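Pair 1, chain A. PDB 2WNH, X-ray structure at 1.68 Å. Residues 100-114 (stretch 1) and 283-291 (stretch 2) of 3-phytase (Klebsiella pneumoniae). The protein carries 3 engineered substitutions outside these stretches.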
# COMPACT_ATOMS: atom_id res chain seq x y z
N ARG A 100 -14.21 -9.17 26.87
CA ARG A 100 -14.47 -9.87 25.58
C ARG A 100 -15.20 -8.96 24.58
O ARG A 100 -14.94 -9.02 23.38
CB ARG A 100 -15.17 -11.25 25.75
CG ARG A 100 -16.51 -11.25 26.46
CD ARG A 100 -17.04 -12.67 26.48
NE ARG A 100 -18.22 -12.80 27.34
CZ ARG A 100 -18.18 -13.19 28.61
NH1 ARG A 100 -17.02 -13.44 29.20
NH2 ARG A 100 -19.29 -13.27 29.31
N THR A 101 -16.10 -8.14 25.09
CA THR A 101 -16.88 -7.21 24.27
C THR A 101 -16.08 -5.95 23.94
O THR A 101 -16.15 -5.47 22.82
CB THR A 101 -18.23 -6.87 24.95
OG1 THR A 101 -18.00 -6.69 26.35
CG2 THR A 101 -19.20 -7.99 24.78
N ARG A 102 -15.32 -5.40 24.90
CA ARG A 102 -14.42 -4.28 24.59
C ARG A 102 -13.42 -4.69 23.48
O ARG A 102 -13.22 -3.95 22.50
CB ARG A 102 -13.69 -3.79 25.84
CG ARG A 102 -14.63 -3.06 26.81
CD ARG A 102 -13.85 -2.53 28.01
NE ARG A 102 -13.36 -3.58 28.88
CZ ARG A 102 -12.08 -3.76 29.22
NH1 ARG A 102 -11.12 -2.96 28.74
NH2 ARG A 102 -11.75 -4.76 30.04
N ALA A 103 -12.82 -5.87 23.62
CA ALA A 103 -11.77 -6.25 22.66
C ALA A 103 -12.40 -6.53 21.28
O ALA A 103 -11.80 -6.21 20.25
CB ALA A 103 -11.01 -7.46 23.17
N THR A 104 -13.60 -7.09 21.26
CA THR A 104 -14.32 -7.32 20.00
C THR A 104 -14.64 -5.99 19.28
O THR A 104 -14.45 -5.85 18.05
CB THR A 104 -15.62 -8.12 20.24
OG1 THR A 104 -15.28 -9.43 20.70
CG2 THR A 104 -16.44 -8.22 18.96
N ALA A 105 -15.11 -5.02 20.06
CA ALA A 105 -15.36 -3.68 19.53
C ALA A 105 -14.08 -3.08 18.94
O ALA A 105 -14.12 -2.51 17.85
CB ALA A 105 -15.93 -2.79 20.62
N GLN A 106 -12.96 -3.17 19.67
CA GLN A 106 -11.66 -2.74 19.11
C GLN A 106 -11.33 -3.46 17.80
O GLN A 106 -10.95 -2.80 16.82
CB GLN A 106 -10.54 -2.96 20.14
CG GLN A 106 -10.66 -2.05 21.37
CD GLN A 106 -9.58 -2.35 22.37
OE1 GLN A 106 -9.01 -1.43 23.01
NE2 GLN A 106 -9.26 -3.61 22.51
N ALA A 107 -11.52 -4.78 17.76
CA ALA A 107 -11.24 -5.56 16.54
C ALA A 107 -12.05 -5.09 15.34
O ALA A 107 -11.52 -5.02 14.22
CB ALA A 107 -11.45 -7.07 16.79
N LEU A 108 -13.33 -4.76 15.55
CA LEU A 108 -14.17 -4.35 14.43
C LEU A 108 -13.69 -3.06 13.80
O LEU A 108 -13.62 -2.99 12.58
CB LEU A 108 -15.63 -4.15 14.86
CG LEU A 108 -16.37 -5.49 15.03
CD1 LEU A 108 -17.72 -5.34 15.77
CD2 LEU A 108 -16.64 -6.17 13.67
N VAL A 109 -13.31 -2.07 14.63
CA VAL A 109 -12.85 -0.78 14.07
C VAL A 109 -11.39 -0.84 13.60
O VAL A 109 -11.01 -0.12 12.66
CB VAL A 109 -13.14 0.43 15.00
CG1 VAL A 109 -14.64 0.70 15.04
CG2 VAL A 109 -12.58 0.18 16.41
N ASP A 110 -10.60 -1.70 14.24
CA ASP A 110 -9.23 -2.05 13.78
C ASP A 110 -9.26 -2.54 12.32
O ASP A 110 -8.46 -2.11 11.49
CB ASP A 110 -8.68 -3.16 14.72
CG ASP A 110 -7.15 -3.23 14.77
OD1 ASP A 110 -6.42 -2.47 14.10
OD2 ASP A 110 -6.66 -4.09 15.54
N GLY A 111 -10.22 -3.41 12.00
CA GLY A 111 -10.41 -3.91 10.64
C GLY A 111 -11.04 -2.88 9.71
O GLY A 111 -10.58 -2.66 8.57
N ALA A 112 -12.10 -2.24 10.19
CA ALA A 112 -12.89 -1.33 9.33
C ALA A 112 -12.13 -0.08 8.94
O ALA A 112 -12.36 0.44 7.85
CB ALA A 112 -14.23 -0.96 9.99
N PHE A 113 -11.23 0.39 9.81
CA PHE A 113 -10.48 1.64 9.59
C PHE A 113 -9.00 1.38 9.83
O PHE A 113 -8.47 1.73 10.89
CB PHE A 113 -11.01 2.72 10.54
CG PHE A 113 -12.51 2.92 10.43
CD1 PHE A 113 -13.06 3.60 9.34
CD2 PHE A 113 -13.37 2.41 11.41
CE1 PHE A 113 -14.46 3.78 9.23
CE2 PHE A 113 -14.75 2.56 11.32
CZ PHE A 113 -15.31 3.26 10.25
N PRO A 114 -8.34 0.71 8.88
CA PRO A 114 -6.95 0.23 9.11
C PRO A 114 -5.98 1.33 9.57
O PRO A 114 -5.84 2.36 8.91
CB PRO A 114 -6.55 -0.33 7.74
CG PRO A 114 -7.89 -0.79 7.13
CD PRO A 114 -8.84 0.33 7.55
N ARG A 283 -22.96 8.05 11.23
CA ARG A 283 -23.34 7.18 10.10
C ARG A 283 -23.56 5.73 10.50
O ARG A 283 -24.34 5.02 9.88
CB ARG A 283 -22.27 7.24 8.99
CG ARG A 283 -22.09 8.64 8.36
CD ARG A 283 -23.36 9.08 7.62
NE ARG A 283 -23.34 10.49 7.16
CZ ARG A 283 -22.96 10.91 5.94
NH1 ARG A 283 -22.52 10.06 5.01
NH2 ARG A 283 -23.04 12.21 5.66
N TRP A 284 -22.82 5.30 11.53
CA TRP A 284 -22.80 3.90 11.98
C TRP A 284 -22.75 3.86 13.51
O TRP A 284 -21.80 4.36 14.12
CB TRP A 284 -21.58 3.23 11.32
CG TRP A 284 -21.32 1.79 11.56
CD1 TRP A 284 -22.11 0.86 12.20
CD2 TRP A 284 -20.14 1.10 11.14
NE1 TRP A 284 -21.46 -0.38 12.20
CE2 TRP A 284 -20.25 -0.24 11.56
CE3 TRP A 284 -18.99 1.50 10.43
CZ2 TRP A 284 -19.25 -1.21 11.30
CZ3 TRP A 284 -17.99 0.54 10.16
CH2 TRP A 284 -18.13 -0.79 10.62
N LEU A 285 -23.81 3.28 14.12
CA LEU A 285 -23.85 3.06 15.57
C LEU A 285 -23.56 1.59 15.72
O LEU A 285 -24.25 0.75 15.15
CB LEU A 285 -25.25 3.36 16.13
CG LEU A 285 -25.46 3.13 17.64
CD1 LEU A 285 -24.54 4.04 18.46
CD2 LEU A 285 -26.97 3.37 18.00
N LEU A 286 -22.50 1.30 16.46
CA LEU A 286 -22.04 -0.07 16.63
C LEU A 286 -22.06 -0.41 18.13
O LEU A 286 -21.36 0.23 18.94
CB LEU A 286 -20.64 -0.24 16.03
CG LEU A 286 -19.93 -1.56 16.32
CD1 LEU A 286 -20.76 -2.73 15.77
CD2 LEU A 286 -18.51 -1.61 15.70
N LEU A 287 -22.89 -1.40 18.47
CA LEU A 287 -23.08 -1.89 19.83
C LEU A 287 -22.52 -3.31 19.90
O LEU A 287 -22.81 -4.14 19.04
CB LEU A 287 -24.57 -1.93 20.17
CG LEU A 287 -25.38 -0.66 19.91
CD1 LEU A 287 -26.85 -0.91 20.29
CD2 LEU A 287 -24.81 0.52 20.69
N VAL A 288 -21.75 -3.58 20.94
CA VAL A 288 -21.10 -4.88 21.03
C VAL A 288 -21.44 -5.48 22.40
O VAL A 288 -21.08 -4.92 23.45
CB VAL A 288 -19.58 -4.77 20.77
CG1 VAL A 288 -18.93 -6.16 20.77
CG2 VAL A 288 -19.31 -4.07 19.40
N ALA A 289 -22.10 -6.63 22.36
CA ALA A 289 -22.59 -7.28 23.58
C ALA A 289 -22.59 -8.80 23.44
O ALA A 289 -21.65 -9.39 22.89
CB ALA A 289 -23.98 -6.73 23.96
N HIS A 290 -23.65 -9.44 23.91
CA HIS A 290 -23.63 -10.89 24.15
C HIS A 290 -24.74 -11.56 23.36
O HIS A 290 -25.69 -10.91 22.91
CB HIS A 290 -23.70 -11.17 25.67
CG HIS A 290 -22.75 -10.32 26.47
ND1 HIS A 290 -21.49 -10.75 26.84
CD2 HIS A 290 -22.86 -9.04 26.91
CE1 HIS A 290 -20.88 -9.78 27.49
NE2 HIS A 290 -21.68 -8.73 27.55
N ASP A 291 -24.61 -12.87 23.16
CA ASP A 291 -25.62 -13.62 22.44
C ASP A 291 -26.97 -13.51 23.14
O ASP A 291 -27.99 -13.46 22.49
CB ASP A 291 -25.21 -15.09 22.22
CG ASP A 291 -24.69 -15.79 23.49
OD1 ASP A 291 -24.77 -15.26 24.63
OD2 ASP A 291 -24.18 -16.91 23.33
O HOH W 1 -20.93 -13.44 26.79

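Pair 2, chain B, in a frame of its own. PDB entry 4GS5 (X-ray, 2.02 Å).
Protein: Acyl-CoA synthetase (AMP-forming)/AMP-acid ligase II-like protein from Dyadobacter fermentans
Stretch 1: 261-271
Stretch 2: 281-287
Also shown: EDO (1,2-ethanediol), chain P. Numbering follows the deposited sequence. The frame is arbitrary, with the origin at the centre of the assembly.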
# COMPACT_ATOMS: atom_id res chain seq x y z
N VAL B 261 2.63 -1.67 -19.56
CA VAL B 261 1.73 -2.43 -18.69
C VAL B 261 0.75 -3.20 -19.58
O VAL B 261 0.02 -2.59 -20.37
CB VAL B 261 0.97 -1.51 -17.71
CG1 VAL B 261 0.11 -2.34 -16.74
CG2 VAL B 261 1.94 -0.60 -16.94
N LEU B 262 0.75 -4.53 -19.49
CA LEU B 262 -0.01 -5.33 -20.46
C LEU B 262 -1.51 -5.03 -20.46
O LEU B 262 -2.11 -4.87 -21.52
CB LEU B 262 0.24 -6.82 -20.26
CG LEU B 262 1.67 -7.24 -20.62
CD1 LEU B 262 1.93 -8.68 -20.14
CD2 LEU B 262 1.96 -7.10 -22.13
N ASP B 263 -2.12 -4.94 -19.28
CA ASP B 263 -3.56 -4.73 -19.23
C ASP B 263 -3.94 -3.33 -19.72
O ASP B 263 -5.04 -3.12 -20.23
CB ASP B 263 -4.16 -5.05 -17.85
CG ASP B 263 -3.90 -3.97 -16.81
OD1 ASP B 263 -4.88 -3.42 -16.26
OD2 ASP B 263 -2.72 -3.68 -16.52
N GLN B 264 -3.01 -2.38 -19.60
CA GLN B 264 -3.27 -1.03 -20.11
C GLN B 264 -3.24 -1.01 -21.63
O GLN B 264 -4.09 -0.39 -22.27
CB GLN B 264 -2.29 -0.01 -19.55
CG GLN B 264 -2.49 0.26 -18.08
CD GLN B 264 -1.56 1.33 -17.55
OE1 GLN B 264 -0.75 1.90 -18.29
NE2 GLN B 264 -1.66 1.61 -16.25
N ILE B 265 -2.25 -1.67 -22.21
CA ILE B 265 -2.21 -1.73 -23.67
C ILE B 265 -3.41 -2.53 -24.18
O ILE B 265 -3.99 -2.19 -25.22
CB ILE B 265 -0.84 -2.25 -24.21
CG1 ILE B 265 -0.75 -2.00 -25.71
CG2 ILE B 265 -0.61 -3.71 -23.90
CD1 ILE B 265 -0.63 -0.52 -26.04
N ASP B 266 -3.82 -3.55 -23.42
CA ASP B 266 -4.99 -4.35 -23.78
C ASP B 266 -6.24 -3.46 -23.87
O ASP B 266 -7.04 -3.60 -24.80
CB ASP B 266 -5.23 -5.47 -22.78
CG ASP B 266 -4.53 -6.76 -23.16
OD1 ASP B 266 -3.97 -6.83 -24.27
OD2 ASP B 266 -4.56 -7.72 -22.35
N GLN B 267 -6.41 -2.56 -22.90
CA GLN B 267 -7.59 -1.68 -22.87
C GLN B 267 -7.60 -0.78 -24.10
O GLN B 267 -8.64 -0.53 -24.68
CB GLN B 267 -7.64 -0.82 -21.60
CG GLN B 267 -7.69 -1.60 -20.28
CD GLN B 267 -7.74 -0.70 -19.05
OE1 GLN B 267 -7.67 0.53 -19.15
NE2 GLN B 267 -7.88 -1.31 -17.87
N ARG B 268 -6.42 -0.28 -24.47
CA ARG B 268 -6.28 0.54 -25.68
C ARG B 268 -6.61 -0.20 -26.97
O ARG B 268 -7.27 0.34 -27.86
CB ARG B 268 -4.88 1.15 -25.75
CG ARG B 268 -4.71 2.31 -24.80
CD ARG B 268 -3.26 2.76 -24.66
NE ARG B 268 -3.12 3.68 -23.52
CZ ARG B 268 -3.44 4.96 -23.56
NH1 ARG B 268 -3.92 5.50 -24.68
NH2 ARG B 268 -3.29 5.72 -22.48
N ILE B 269 -6.16 -1.45 -27.08
CA ILE B 269 -6.51 -2.27 -28.22
C ILE B 269 -7.99 -2.67 -28.22
O ILE B 269 -8.62 -2.79 -29.27
CB ILE B 269 -5.63 -3.52 -28.28
CG1 ILE B 269 -4.24 -3.11 -28.77
CG2 ILE B 269 -6.23 -4.57 -29.19
CD1 ILE B 269 -3.18 -4.13 -28.48
N ALA B 270 -8.55 -2.88 -27.03
CA ALA B 270 -9.97 -3.22 -26.91
C ALA B 270 -10.86 -2.17 -27.56
O ALA B 270 -11.82 -2.51 -28.24
CB ALA B 270 -10.35 -3.42 -25.44
N ALA B 271 -10.55 -0.89 -27.33
CA ALA B 271 -11.32 0.18 -27.96
C ALA B 271 -11.26 0.08 -29.48
O ALA B 271 -12.22 0.43 -30.17
CB ALA B 271 -10.83 1.55 -27.48
N ALA B 281 -11.78 -13.00 -29.25
CA ALA B 281 -11.07 -12.71 -28.01
C ALA B 281 -9.61 -12.42 -28.37
O ALA B 281 -9.15 -12.81 -29.44
CB ALA B 281 -11.17 -13.89 -27.05
N PHE B 282 -8.90 -11.73 -27.49
CA PHE B 282 -7.50 -11.43 -27.74
C PHE B 282 -6.81 -11.12 -26.42
O PHE B 282 -7.46 -10.83 -25.41
CB PHE B 282 -7.39 -10.20 -28.65
CG PHE B 282 -7.70 -8.91 -27.94
CD1 PHE B 282 -6.69 -8.15 -27.37
CD2 PHE B 282 -9.02 -8.49 -27.79
CE1 PHE B 282 -6.98 -6.97 -26.68
CE2 PHE B 282 -9.32 -7.31 -27.10
CZ PHE B 282 -8.29 -6.55 -26.55
N PHE B 283 -5.49 -11.16 -26.43
CA PHE B 283 -4.72 -10.62 -25.32
C PHE B 283 -3.34 -10.22 -25.82
O PHE B 283 -2.75 -10.89 -26.68
CB PHE B 283 -4.64 -11.61 -24.13
CG PHE B 283 -3.98 -12.93 -24.47
CD1 PHE B 283 -2.61 -13.10 -24.32
CD2 PHE B 283 -4.74 -13.99 -24.93
CE1 PHE B 283 -2.01 -14.31 -24.62
CE2 PHE B 283 -4.15 -15.21 -25.25
CZ PHE B 283 -2.78 -15.38 -25.08
N CYS B 284 -2.85 -9.11 -25.30
CA CYS B 284 -1.47 -8.73 -25.53
C CYS B 284 -0.57 -9.64 -24.71
O CYS B 284 -0.93 -10.09 -23.63
CB CYS B 284 -1.24 -7.27 -25.15
SG CYS B 284 -1.90 -6.16 -26.39
N TRP B 285 0.61 -9.92 -25.26
CA TRP B 285 1.58 -10.74 -24.57
C TRP B 285 2.96 -10.30 -25.02
O TRP B 285 3.12 -9.19 -25.55
CB TRP B 285 1.34 -12.22 -24.90
CG TRP B 285 1.90 -13.18 -23.89
CD1 TRP B 285 2.83 -14.16 -24.12
CD2 TRP B 285 1.56 -13.25 -22.50
NE1 TRP B 285 3.09 -14.84 -22.95
CE2 TRP B 285 2.32 -14.30 -21.94
CE3 TRP B 285 0.68 -12.56 -21.68
CZ2 TRP B 285 2.23 -14.67 -20.59
CZ3 TRP B 285 0.59 -12.91 -20.33
CH2 TRP B 285 1.36 -13.96 -19.81
N TRP B 286 3.97 -11.13 -24.79
CA TRP B 286 5.33 -10.73 -25.15
C TRP B 286 6.18 -11.94 -25.45
O TRP B 286 5.83 -13.07 -25.11
CB TRP B 286 5.97 -9.93 -24.01
CG TRP B 286 6.11 -10.75 -22.78
CD1 TRP B 286 5.16 -10.93 -21.81
CD2 TRP B 286 7.25 -11.51 -22.38
NE1 TRP B 286 5.65 -11.76 -20.83
CE2 TRP B 286 6.93 -12.13 -21.15
CE3 TRP B 286 8.52 -11.74 -22.94
CZ2 TRP B 286 7.82 -12.96 -20.48
CZ3 TRP B 286 9.40 -12.56 -22.27
CH2 TRP B 286 9.05 -13.17 -21.04
N GLU B 287 7.32 -11.70 -26.08
CA GLU B 287 8.27 -12.78 -26.27
C GLU B 287 9.68 -12.23 -26.17
O GLU B 287 9.91 -11.03 -26.33
CB GLU B 287 8.04 -13.51 -27.59
CG GLU B 287 8.25 -12.67 -28.83
CD GLU B 287 8.04 -13.47 -30.10
OE1 GLU B 287 6.97 -13.33 -30.72
OE2 GLU B 287 8.94 -14.26 -30.46
C1 EDO P . -11.06 -10.90 -23.69
O1 EDO P . -10.66 -10.59 -25.04
C2 EDO P . -11.62 -12.31 -23.61
O2 EDO P . -12.83 -12.33 -24.36
O HOH W 2 -2.70 -9.38 -21.75
O HOH W 3 -7.58 -8.71 -23.43

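Both pairs lay a helix across a strand that runs roughly against it. The axes approach to 7.6 Å in pair 1 and 7.9 Å in pair 2, with N-to-C directions 145° and 140° apart, and the central backbones superpose with an RMSD of 0.9 Å. Sequence separation does not set this geometry: touching residues are at least 171 positions apart in pair 1, but as few as 12 in pair 2.

The strand follows an alternating rule. Leu286(A) and Val288(A) point toward the helix, as do their matches Phe282(B) and Cys284(B), while Leu287(A) and Phe283(B) between them point away. From the helix, Thr101(A) and Leu108(A), matching Leu262(B) and Ile269(B), point toward the strand. Their side-chain centres nearly coincide, 0.7 and 0.4 Å apart, although the residues differ.

The central match, Ala105(A) with Asp266(B), shows two solutions. In pair 1 a methyl suffices: Ala105(A) CB lies 3.8 Å from Val288(A) CG2, and the branched valine also reaches Thr104(A), its CG1 lying 3.7 Å from Thr104(A) CG2. In pair 2 the smaller Cys284(B) faces a carboxylate. Its backbone N donates to Asp266(B) OD1 at 2.7 Å, although the modelled place of OD1 is less sure. Water 2 joins Asp266(B) OD2 (2.6 Å) to Cys284(B) O (2.7 Å), donating to both. Pair 1 has no direct hydrogen bond between its stretches, so side-chain packing carries its centre.

Apolar contacts flank both centres. Leu108(A) CD1 meets Leu286(A) CD2 at 3.8 Å; at the matching positions, Ile269(B) CG2 meets Phe282(B) CE1 at 3.6 Å. The phenylalanine ring reaches up to the helix, its CZ lying 3.9 Å from Ala270(B) CB. Pair 1 also continues beyond the matched region, where Trp284(A) CH2 lies 4.0 Å from Ala112(A) CB, which sits at the edge of the indole.

At the other end, Thr101(A) places CG2 over one face of His290(A), 4.0 Å from the ring centroid, in a CH-pi contact. A water links the neighbouring polar groups, accepting from Arg100(A) NE at 2.8 Å and hydrogen-bonded to His290(A) ND1 at 2.7 Å. Leu262(B), matching the threonine, instead sets one methyl against two indoles: its CD1 is 4.4 Å from Trp285(B) CE3 and 4.3 Å from Trp286(B) CD1.

The design lesson is that the shared inward-facing positions carry the packing; the central helix position, whose CA-to-CB bond points sideways, holds a small apolar residue against a branched partner in pair 1 and a carboxylate bonded to the strand backbone in pair 2.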